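Local coordinates for protein ECXA (Escherichia coli, PDB 4L63) that binds a zinc ion and probably cleaves peptide bonds as a metallopeptidase of the metzincin type, at residues Y23-T26 against S27-P31; I198-G202 against S203-Y207; E232-R235 against V236-G240. All blocks are in the same frame, centred on the assembly; numbering follows the deposited sequence.

Contact 1. Residues Y23-T26 against S27-P31; sequences YNIT and SIYGP
Asn24 and Ser27 meet where a short helix begins. Asn24 OD1 takes the backbone N-H of Ser27 at 3.0 Å, in a fairly straight bond whose donor stands well above the plane of the amide C=O. A second, weak bond reaches the same oxygen from Thr26 N, also 3.0 Å from Asn24 OD1. The amide can bend back over the first turn because its CG lies opposite the backbone N (chi1 -171°). The Ser27 hydroxyl packs against the flat group, OG standing 3.2 Å from Asn24 CG. Beside this polar cap Ile28 CD1 lies 3.8 Å from Tyr23 CB, and the two side chains slant across each other. Asn24 is thus the N-cap of helix 25-29, and the pair Tyr23 and Ile28, one residue before the cap and four after it, forms the hydrophobic staple that goes with such a cap. Backbone bonds from Ile28 N to Asn24 O (2.9 Å) and from Tyr29 N to Ile25 O (3.0 Å) carry the turn forward. Gly30, with positive phi, then leads the chain out of the helix. Farther out, Tyr23 OH bonds to His180 O while its ring meets Tyr15 edge-to-face. Thr26 OG1 bonds to Arg238 O, and Tyr29 OH reaches Ile165 O and Ser114 OG.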
ATOM      1  N   TYR A  23       2.331  -7.089  23.599  1.00 58.01           N
ATOM      2  CA  TYR A  23       3.214  -6.805  24.718  1.00 56.75           C
ATOM      3  C   TYR A  23       4.047  -5.559  24.411  1.00 63.30           C
ATOM      4  O   TYR A  23       4.481  -5.327  23.280  1.00 55.60           O
ATOM      5  CB  TYR A  23       4.098  -8.015  25.038  1.00 57.27           C
ATOM      6  CG  TYR A  23       3.346  -9.089  25.798  1.00 60.72           C
ATOM      7  CD1 TYR A  23       3.113  -8.962  27.164  1.00 61.88           C
ATOM      8  CD2 TYR A  23       2.848 -10.216  25.151  1.00 56.82           C
ATOM      9  CE1 TYR A  23       2.415  -9.927  27.867  1.00 63.41           C
ATOM     10  CE2 TYR A  23       2.147 -11.191  25.847  1.00 58.30           C
ATOM     11  CZ  TYR A  23       1.934 -11.039  27.208  1.00 61.63           C
ATOM     12  OH  TYR A  23       1.240 -12.001  27.914  1.00 63.44           O
ATOM     13  N   ASN A  24       4.210  -4.733  25.432  1.00 59.62           N
ATOM     14  CA  ASN A  24       4.941  -3.483  25.334  1.00 60.41           C
ATOM     15  C   ASN A  24       6.342  -3.691  25.887  1.00 66.55           C
ATOM     16  O   ASN A  24       6.515  -3.764  27.105  1.00 65.03           O
ATOM     17  CB  ASN A  24       4.199  -2.394  26.109  1.00 62.72           C
ATOM     18  CG  ASN A  24       4.766  -1.010  25.878  1.00 63.49           C
ATOM     19  OD1 ASN A  24       5.977  -0.821  25.804  1.00 63.98           O
ATOM     20  ND2 ASN A  24       3.882  -0.026  25.781  1.00 64.11           N
ATOM     21  N   ILE A  25       7.341  -3.794  25.012  1.00 60.62           N
ATOM     22  CA  ILE A  25       8.687  -4.123  25.480  1.00 62.30           C
ATOM     23  C   ILE A  25       9.343  -2.934  26.187  1.00 65.92           C
ATOM     24  O   ILE A  25      10.334  -3.098  26.899  1.00 68.14           O
ATOM     25  CB  ILE A  25       9.600  -4.622  24.332  1.00 60.17           C
ATOM     26  CG1 ILE A  25       9.832  -3.532  23.285  1.00 58.91           C
ATOM     27  CG2 ILE A  25       9.028  -5.900  23.700  1.00 57.70           C
ATOM     28  CD1 ILE A  25      10.944  -3.869  22.310  1.00 57.74           C
ATOM     29  N   THR A  26       8.780  -1.742  26.010  1.00 65.67           N
ATOM     30  CA  THR A  26       9.238  -0.582  26.770  1.00 68.41           C
ATOM     31  C   THR A  26       8.770  -0.721  28.215  1.00 71.44           C
ATOM     32  O   THR A  26       9.532  -0.478  29.150  1.00 74.50           O
ATOM     33  CB  THR A  26       8.722   0.751  26.181  1.00 67.98           C
ATOM     34  OG1 THR A  26       9.236   0.928  24.855  1.00 65.61           O
ATOM     35  CG2 THR A  26       9.172   1.930  27.046  1.00 71.58           C
ATOM     36  N   SER A  27       7.514  -1.122  28.394  1.00 73.70           N
ATOM     37  CA  SER A  27       6.966  -1.358  29.728  1.00 76.70           C
ATOM     38  C   SER A  27       7.629  -2.556  30.400  1.00 82.11           C
ATOM     39  O   SER A  27       7.871  -2.550  31.607  1.00 78.25           O
ATOM     40  CB  SER A  27       5.455  -1.585  29.659  1.00 79.31           C
ATOM     41  OG  SER A  27       4.803  -0.517  29.002  1.00 83.41           O
ATOM     42  N   ILE A  28       7.917  -3.584  29.608  1.00 72.16           N
ATOM     43  CA  ILE A  28       8.462  -4.829  30.135  1.00 73.09           C
ATOM     44  C   ILE A  28       9.922  -4.684  30.571  1.00 80.95           C
ATOM     45  O   ILE A  28      10.291  -5.119  31.661  1.00 78.27           O
ATOM     46  CB  ILE A  28       8.342  -5.974  29.097  1.00 69.72           C
ATOM     47  CG1 ILE A  28       6.873  -6.353  28.893  1.00 68.24           C
ATOM     48  CG2 ILE A  28       9.126  -7.190  29.551  1.00 70.85           C
ATOM     49  CD1 ILE A  28       6.632  -7.311  27.724  1.00 64.80           C
ATOM     50  N   TYR A  29      10.744  -4.061  29.734  1.00 74.11           N
ATOM     51  CA  TYR A  29      12.175  -3.968  30.014  1.00 76.14           C
ATOM     52  C   TYR A  29      12.600  -2.627  30.618  1.00 79.84           C
ATOM     53  O   TYR A  29      13.687  -2.509  31.189  1.00 81.76           O
ATOM     54  CB  TYR A  29      12.975  -4.220  28.736  1.00 73.53           C
ATOM     55  CG  TYR A  29      12.761  -5.595  28.139  1.00 76.21           C
ATOM     56  CD1 TYR A  29      12.834  -6.739  28.930  1.00 72.49           C
ATOM     57  CD2 TYR A  29      12.486  -5.749  26.786  1.00 67.51           C
ATOM     58  CE1 TYR A  29      12.642  -7.997  28.389  1.00 70.47           C
ATOM     59  CE2 TYR A  29      12.290  -7.005  26.233  1.00 65.46           C
ATOM     60  CZ  TYR A  29      12.368  -8.124  27.037  1.00 70.40           C
ATOM     61  OH  TYR A  29      12.175  -9.373  26.486  1.00 65.14           O
ATOM     62  N   GLY A  30      11.734  -1.627  30.502  1.00 78.76           N
ATOM     63  CA  GLY A  30      12.109  -0.259  30.811  1.00 81.15           C
ATOM     64  C   GLY A  30      12.523   0.422  29.520  1.00 78.90           C
ATOM     65  O   GLY A  30      12.605  -0.233  28.475  1.00 78.86           O
ATOM     66  N   PRO A  31      12.773   1.741  29.573  1.00 80.70           N
ATOM     67  CA  PRO A  31      13.224   2.494  28.396  1.00 79.15           C
ATOM     68  C   PRO A  31      14.544   1.966  27.828  1.00 80.83           C
ATOM     69  O   PRO A  31      14.796   2.102  26.628  1.00 76.43           O
ATOM     70  CB  PRO A  31      13.395   3.918  28.937  1.00 82.43           C
ATOM     71  CG  PRO A  31      12.496   3.981  30.127  1.00 86.61           C
ATOM     72  CD  PRO A  31      12.568   2.615  30.741  1.00 86.89           C
TER

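Contact 2. Residues I198-G202 against S203-Y207; sequences IMLNG and SNYDY
Asn201 puts CG opposite its backbone N (chi1 -165°), which brings OD1 round to Ser203 and sets up this turn. Tyr207 also has CG opposite its backbone N (chi1 173°), which turns one face of the ring to Ile198. Asn201 OD1 accepts from Ser203 N at 3.0 Å, which makes an Asx turn. The backbone oxygen of Asn201 holds two donors: Tyr205 N at 2.9 Å, almost in line with the carbonyl, and Asn204 N at 3.0 Å, well above its plane. The Asn204 side chain folds back to the Asn201 amide, Asn204 OD1 lying 3.2 Å from Asn201 CG with the two amide planes nearly perpendicular (82°); Asn172 bonds to both groups. Just upstream, Met199 lies against His160 and His164, two of the three zinc ligands, as the methionine of a metzincin Met-turn would, and Asn201 touches the third, His170. Ile198 O also takes a hydrogen bond from His160 ND1, so the loop supports a zinc ligand as a second-shell partner. Two carbon contacts follow on from the polar turn. Leu200 CD2 sits over the middle of the Tyr205 ring, 4.2 Å from its centroid, in a CH-pi contact, while Asn201 O lies at that ring's edge. Ile198 CG1 makes another CH-pi contact over one face of Tyr207, and Ile198 CA comes to 3.6 Å from Tyr207 CE1. Tyr207 OH bonds to Gly225 N.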
ATOM      1  N   ILE A 198      14.462 -11.845   9.136  1.00 39.30           N
ATOM      2  CA  ILE A 198      15.393 -12.706   9.838  1.00 41.48           C
ATOM      3  C   ILE A 198      14.627 -13.537  10.877  1.00 41.09           C
ATOM      4  O   ILE A 198      15.197 -14.400  11.550  1.00 42.84           O
ATOM      5  CB  ILE A 198      16.521 -11.876  10.494  1.00 43.68           C
ATOM      6  CG1 ILE A 198      17.707 -12.777  10.872  1.00 47.33           C
ATOM      7  CG2 ILE A 198      15.974 -11.044  11.653  1.00 43.36           C
ATOM      8  CD1 ILE A 198      18.987 -12.021  11.170  1.00 54.70           C
ATOM      9  N   MET A 199      13.320 -13.291  10.981  1.00 39.02           N
ATOM     10  CA  MET A 199      12.465 -14.074  11.879  1.00 38.70           C
ATOM     11  C   MET A 199      11.674 -15.145  11.134  1.00 37.64           C
ATOM     12  O   MET A 199      10.655 -15.629  11.639  1.00 36.97           O
ATOM     13  CB  MET A 199      11.498 -13.168  12.637  1.00 37.67           C
ATOM     14  CG  MET A 199      12.177 -12.035  13.379  1.00 39.35           C
ATOM     15  SD  MET A 199      13.424 -12.663  14.531  1.00 42.00           S
ATOM     16  CE  MET A 199      12.411 -13.616  15.680  1.00 42.01           C
ATOM     17  N   LEU A 200      12.123 -15.493   9.932  1.00 37.76           N
ATOM     18  CA  LEU A 200      11.587 -16.655   9.228  1.00 37.50           C
ATOM     19  C   LEU A 200      11.618 -17.865  10.151  1.00 41.77           C
ATOM     20  O   LEU A 200      12.563 -18.040  10.920  1.00 40.66           O
ATOM     21  CB  LEU A 200      12.389 -16.953   7.962  1.00 38.37           C
ATOM     22  CG  LEU A 200      12.234 -15.974   6.800  1.00 37.20           C
ATOM     23  CD1 LEU A 200      13.044 -16.461   5.601  1.00 38.58           C
ATOM     24  CD2 LEU A 200      10.768 -15.773   6.438  1.00 37.10           C
ATOM     25  N   ASN A 201      10.571 -18.682  10.097  1.00 38.27           N
ATOM     26  CA  ASN A 201      10.539 -19.914  10.869  1.00 39.77           C
ATOM     27  C   ASN A 201      11.587 -20.879  10.318  1.00 41.79           C
ATOM     28  O   ASN A 201      11.520 -21.284   9.154  1.00 41.76           O
ATOM     29  CB  ASN A 201       9.139 -20.532  10.831  1.00 44.43           C
ATOM     30  CG  ASN A 201       8.936 -21.589  11.895  1.00 43.67           C
ATOM     31  OD1 ASN A 201       9.851 -22.350  12.210  1.00 42.41           O
ATOM     32  ND2 ASN A 201       7.727 -21.652  12.446  1.00 39.74           N
ATOM     33  N   GLY A 202      12.558 -21.235  11.156  1.00 43.85           N
ATOM     34  CA  GLY A 202      13.685 -22.046  10.727  1.00 46.21           C
ATOM     35  C   GLY A 202      13.311 -23.485  10.433  1.00 49.13           C
ATOM     36  O   GLY A 202      14.082 -24.228   9.818  1.00 49.34           O
ATOM     37  N   SER A 203      12.124 -23.882  10.882  1.00 47.71           N
ATOM     38  CA  SER A 203      11.593 -25.204  10.573  1.00 54.53           C
ATOM     39  C   SER A 203      11.129 -25.283   9.122  1.00 53.48           C
ATOM     40  O   SER A 203      11.019 -26.369   8.556  1.00 53.65           O
ATOM     41  CB  SER A 203      10.430 -25.554  11.508  1.00 58.48           C
ATOM     42  OG  SER A 203      10.861 -25.680  12.854  1.00 60.80           O
ATOM     43  N   ASN A 204      10.862 -24.127   8.520  1.00 44.88           N
ATOM     44  CA  ASN A 204      10.262 -24.083   7.188  1.00 49.69           C
ATOM     45  C   ASN A 204      11.106 -23.341   6.146  1.00 52.09           C
ATOM     46  O   ASN A 204      10.880 -23.485   4.948  1.00 56.76           O
ATOM     47  CB  ASN A 204       8.870 -23.444   7.268  1.00 50.19           C
ATOM     48  CG  ASN A 204       8.028 -24.015   8.400  1.00 51.55           C
ATOM     49  OD1 ASN A 204       7.940 -23.432   9.489  1.00 41.37           O
ATOM     50  ND2 ASN A 204       7.415 -25.167   8.155  1.00 56.44           N
ATOM     51  N   TYR A 205      12.065 -22.544   6.600  1.00 48.05           N
ATOM     52  CA  TYR A 205      12.931 -21.792   5.694  1.00 49.59           C
ATOM     53  C   TYR A 205      14.383 -21.895   6.114  1.00 52.46           C
ATOM     54  O   TYR A 205      14.680 -22.065   7.295  1.00 48.84           O
ATOM     55  CB  TYR A 205      12.556 -20.309   5.660  1.00 47.30           C
ATOM     56  CG  TYR A 205      11.115 -19.994   5.357  1.00 48.49           C
ATOM     57  CD1 TYR A 205      10.171 -19.960   6.374  1.00 46.06           C
ATOM     58  CD2 TYR A 205      10.704 -19.679   4.063  1.00 44.29           C
ATOM     59  CE1 TYR A 205       8.852 -19.650   6.115  1.00 48.63           C
ATOM     60  CE2 TYR A 205       9.382 -19.367   3.792  1.00 42.22           C
ATOM     61  CZ  TYR A 205       8.461 -19.353   4.824  1.00 49.06           C
ATOM     62  OH  TYR A 205       7.143 -19.045   4.583  1.00 51.55           O
ATOM     63  N   ASP A 206      15.284 -21.785   5.143  1.00 58.43           N
ATOM     64  CA  ASP A 206      16.681 -21.494   5.434  1.00 60.58           C
ATOM     65  C   ASP A 206      16.939 -20.037   5.084  1.00 54.51           C
ATOM     66  O   ASP A 206      16.918 -19.658   3.906  1.00 48.16           O
ATOM     67  CB  ASP A 206      17.632 -22.399   4.656  1.00 70.21           C
ATOM     68  CG  ASP A 206      19.093 -22.101   4.959  1.00 81.86           C
ATOM     69  OD1 ASP A 206      19.539 -22.358   6.098  1.00 85.56           O
ATOM     70  OD2 ASP A 206      19.786 -21.574   4.064  1.00 86.31           O
ATOM     71  N   TYR A 207      17.165 -19.226   6.113  1.00 52.39           N
ATOM     72  CA  TYR A 207      17.337 -17.784   5.959  1.00 50.33           C
ATOM     73  C   TYR A 207      18.424 -17.425   4.947  1.00 51.53           C
ATOM     74  O   TYR A 207      18.254 -16.510   4.140  1.00 47.75           O
ATOM     75  CB  TYR A 207      17.662 -17.150   7.314  1.00 47.19           C
ATOM     76  CG  TYR A 207      18.014 -15.680   7.237  1.00 53.32           C
ATOM     77  CD1 TYR A 207      17.035 -14.720   6.991  1.00 51.13           C
ATOM     78  CD2 TYR A 207      19.326 -15.252   7.404  1.00 53.34           C
ATOM     79  CE1 TYR A 207      17.356 -13.376   6.917  1.00 54.39           C
ATOM     80  CE2 TYR A 207      19.657 -13.913   7.335  1.00 56.27           C
ATOM     81  CZ  TYR A 207      18.669 -12.978   7.092  1.00 58.12           C
ATOM     82  OH  TYR A 207      18.996 -11.643   7.024  1.00 56.86           O
TER

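Contact 3. Residues E232-R235 against V236-G240; sequences EGVR and VMRRG
Val236 N bonds to Glu232 O at 3.1 Å, and the next two bonds follow in helical step: Met237 N to Gly233 O at 3.0 Å, then Arg238 N to Val234 O at 2.7 Å. Arg238 N sits nearly in line with the Val234 carbonyl, though the bond is bent at the hydrogen. At the far end the pattern tightens, since Val236 O is gripped by both Arg239 N at 3.0 Å and Gly240 N at 2.7 Å, and Gly240 turns out of the helix with positive phi. Among the side chains, Arg235 and Arg238, three residues apart, run side by side in the same direction. Arg235 is extended from CG to NE, whereas Arg238 bends at chi3 (59°), and this leaves NH1 of Arg235 at 3.4 Å from NH1 of Arg238, near the plane of the Arg238 guanidinium. The two planes are turned 61° apart. Both atoms are donors carrying like charge, so the approach is probably unfavourable; a weak bond from Arg238 NH1 to Ser74 O may offset part of the cost. The aliphatic part of Arg238 makes a gentler contact, its CG lying 4.2 Å from Val234 CG1. Arg239, extended from CG to NE, is swung back by its first torsion (chi1 69°), so that Val236 CA lies under one face of its guanidinium, toward the rim. Around this last part of helix 228-239, Val236 and Met237 pack on Leu22 of strand 21-22, Val236 and Arg239 lie against Asn248 of helix 246-249, and Val234 and Arg238 both touch Ile25 of helix 25-29.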
ATOM      1  N   GLU A 232      10.314  -2.211  11.767  1.00 38.42           N
ATOM      2  CA  GLU A 232       9.009  -1.615  12.032  1.00 37.96           C
ATOM      3  C   GLU A 232       8.193  -2.453  13.023  1.00 36.89           C
ATOM      4  O   GLU A 232       7.406  -1.906  13.807  1.00 37.54           O
ATOM      5  CB  GLU A 232       8.228  -1.436  10.726  1.00 36.95           C
ATOM      6  CG  GLU A 232       8.805  -0.359   9.825  1.00 44.01           C
ATOM      7  CD  GLU A 232       9.000   0.958  10.553  1.00 56.52           C
ATOM      8  OE1 GLU A 232       8.032   1.453  11.167  1.00 57.12           O
ATOM      9  OE2 GLU A 232      10.126   1.494  10.513  1.00 64.99           O
ATOM     10  N   GLY A 233       8.383  -3.772  12.982  1.00 35.74           N
ATOM     11  CA  GLY A 233       7.717  -4.671  13.907  1.00 35.22           C
ATOM     12  C   GLY A 233       8.100  -4.352  15.345  1.00 37.13           C
ATOM     13  O   GLY A 233       7.244  -4.279  16.227  1.00 37.52           O
ATOM     14  N   VAL A 234       9.392  -4.153  15.582  1.00 38.85           N
ATOM     15  CA  VAL A 234       9.866  -3.829  16.928  1.00 41.42           C
ATOM     16  C   VAL A 234       9.396  -2.437  17.365  1.00 42.86           C
ATOM     17  O   VAL A 234       9.079  -2.231  18.538  1.00 47.11           O
ATOM     18  CB  VAL A 234      11.404  -3.945  17.022  1.00 50.46           C
ATOM     19  CG1 VAL A 234      11.908  -3.503  18.399  1.00 47.02           C
ATOM     20  CG2 VAL A 234      11.828  -5.384  16.753  1.00 42.93           C
ATOM     21  N   ARG A 235       9.337  -1.483  16.434  1.00 42.68           N
ATOM     22  CA  ARG A 235       8.751  -0.171  16.737  1.00 44.40           C
ATOM     23  C   ARG A 235       7.330  -0.293  17.274  1.00 43.62           C
ATOM     24  O   ARG A 235       6.935   0.442  18.174  1.00 45.87           O
ATOM     25  CB  ARG A 235       8.731   0.734  15.508  1.00 45.65           C
ATOM     26  CG  ARG A 235      10.057   1.332  15.166  1.00 52.27           C
ATOM     27  CD  ARG A 235       9.926   2.509  14.206  1.00 49.47           C
ATOM     28  NE  ARG A 235      11.242   3.100  14.003  1.00 59.08           N
ATOM     29  CZ  ARG A 235      11.827   3.910  14.878  1.00 69.68           C
ATOM     30  NH1 ARG A 235      11.202   4.233  16.003  1.00 68.41           N
ATOM     31  NH2 ARG A 235      13.035   4.402  14.631  1.00 78.49           N
ATOM     32  N   VAL A 236       6.559  -1.211  16.704  1.00 40.90           N
ATOM     33  CA  VAL A 236       5.230  -1.510  17.216  1.00 40.40           C
ATOM     34  C   VAL A 236       5.310  -2.102  18.627  1.00 41.66           C
ATOM     35  O   VAL A 236       4.575  -1.678  19.523  1.00 43.29           O
ATOM     36  CB  VAL A 236       4.478  -2.478  16.288  1.00 37.78           C
ATOM     37  CG1 VAL A 236       3.191  -2.949  16.941  1.00 37.76           C
ATOM     38  CG2 VAL A 236       4.182  -1.787  14.949  1.00 37.23           C
ATOM     39  N   MET A 237       6.221  -3.056  18.822  1.00 41.42           N
ATOM     40  CA  MET A 237       6.373  -3.731  20.115  1.00 43.06           C
ATOM     41  C   MET A 237       6.885  -2.771  21.180  1.00 46.50           C
ATOM     42  O   MET A 237       6.685  -3.008  22.372  1.00 48.57           O
ATOM     43  CB  MET A 237       7.321  -4.929  20.016  1.00 42.75           C
ATOM     44  CG  MET A 237       6.871  -6.029  19.037  1.00 40.08           C
ATOM     45  SD  MET A 237       5.143  -6.527  19.213  1.00 39.00           S
ATOM     46  CE  MET A 237       5.153  -7.288  20.837  1.00 41.60           C
ATOM     47  N   ARG A 238       7.555  -1.702  20.759  1.00 47.62           N
ATOM     48  CA  ARG A 238       8.032  -0.691  21.710  1.00 51.56           C
ATOM     49  C   ARG A 238       6.897   0.174  22.239  1.00 56.68           C
ATOM     50  O   ARG A 238       7.016   0.758  23.306  1.00 56.63           O
ATOM     51  CB  ARG A 238       9.094   0.215  21.084  1.00 52.99           C
ATOM     52  CG  ARG A 238      10.438  -0.438  20.890  1.00 53.35           C
ATOM     53  CD  ARG A 238      11.402   0.512  20.216  1.00 55.07           C
ATOM     54  NE  ARG A 238      11.608   1.732  20.989  1.00 62.03           N
ATOM     55  CZ  ARG A 238      11.730   2.942  20.453  1.00 68.13           C
ATOM     56  NH1 ARG A 238      11.662   3.096  19.137  1.00 70.74           N
ATOM     57  NH2 ARG A 238      11.918   3.997  21.233  1.00 70.32           N
ATOM     58  N   ARG A 239       5.797   0.273  21.500  1.00 50.69           N
ATOM     59  CA  ARG A 239       4.695   1.108  21.970  1.00 61.92           C
ATOM     60  C   ARG A 239       3.485   0.271  22.369  1.00 60.68           C
ATOM     61  O   ARG A 239       2.590   0.755  23.060  1.00 58.76           O
ATOM     62  CB  ARG A 239       4.303   2.144  20.912  1.00 65.54           C
ATOM     63  CG  ARG A 239       3.650   1.581  19.670  1.00 65.23           C
ATOM     64  CD  ARG A 239       3.115   2.713  18.807  1.00 72.20           C
ATOM     65  NE  ARG A 239       2.463   2.221  17.599  1.00 76.09           N
ATOM     66  CZ  ARG A 239       3.088   2.006  16.445  1.00 79.84           C
ATOM     67  NH1 ARG A 239       4.390   2.248  16.334  1.00 82.55           N
ATOM     68  NH2 ARG A 239       2.408   1.555  15.401  1.00 78.61           N
ATOM     69  N   GLY A 240       3.472  -0.990  21.945  1.00 56.71           N
ATOM     70  CA  GLY A 240       2.402  -1.904  22.298  1.00 57.68           C
ATOM     71  C   GLY A 240       1.040  -1.411  21.852  1.00 52.77           C
ATOM     72  O   GLY A 240       0.914  -0.762  20.815  1.00 50.13           O
TER

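In the fold
Contacts 1 and 3 are neighbours, their centres about 10 Å apart. The late carbonyls of helix 228-239 face the start of helix 25-29: Met237 O takes the N-H of Ile25 at 2.8 Å. Contact 1 lies at the surface, a capped helix start; contacts 2 and 3 are partly buried, and contact 3 mixes valines on the inside with a close pair of arginines. Contact 2 belongs to neither helix: a loop turn nearer the chain's centre, about 21 Å from contact 3 and 26 Å from contact 1 between centres, it alone touches zinc-binding histidines. Contacts 1 and 2 add asparagine side-chain oxygens that take backbone N-H groups; every hydrogen bond between the segments of contact 3 is main-chain.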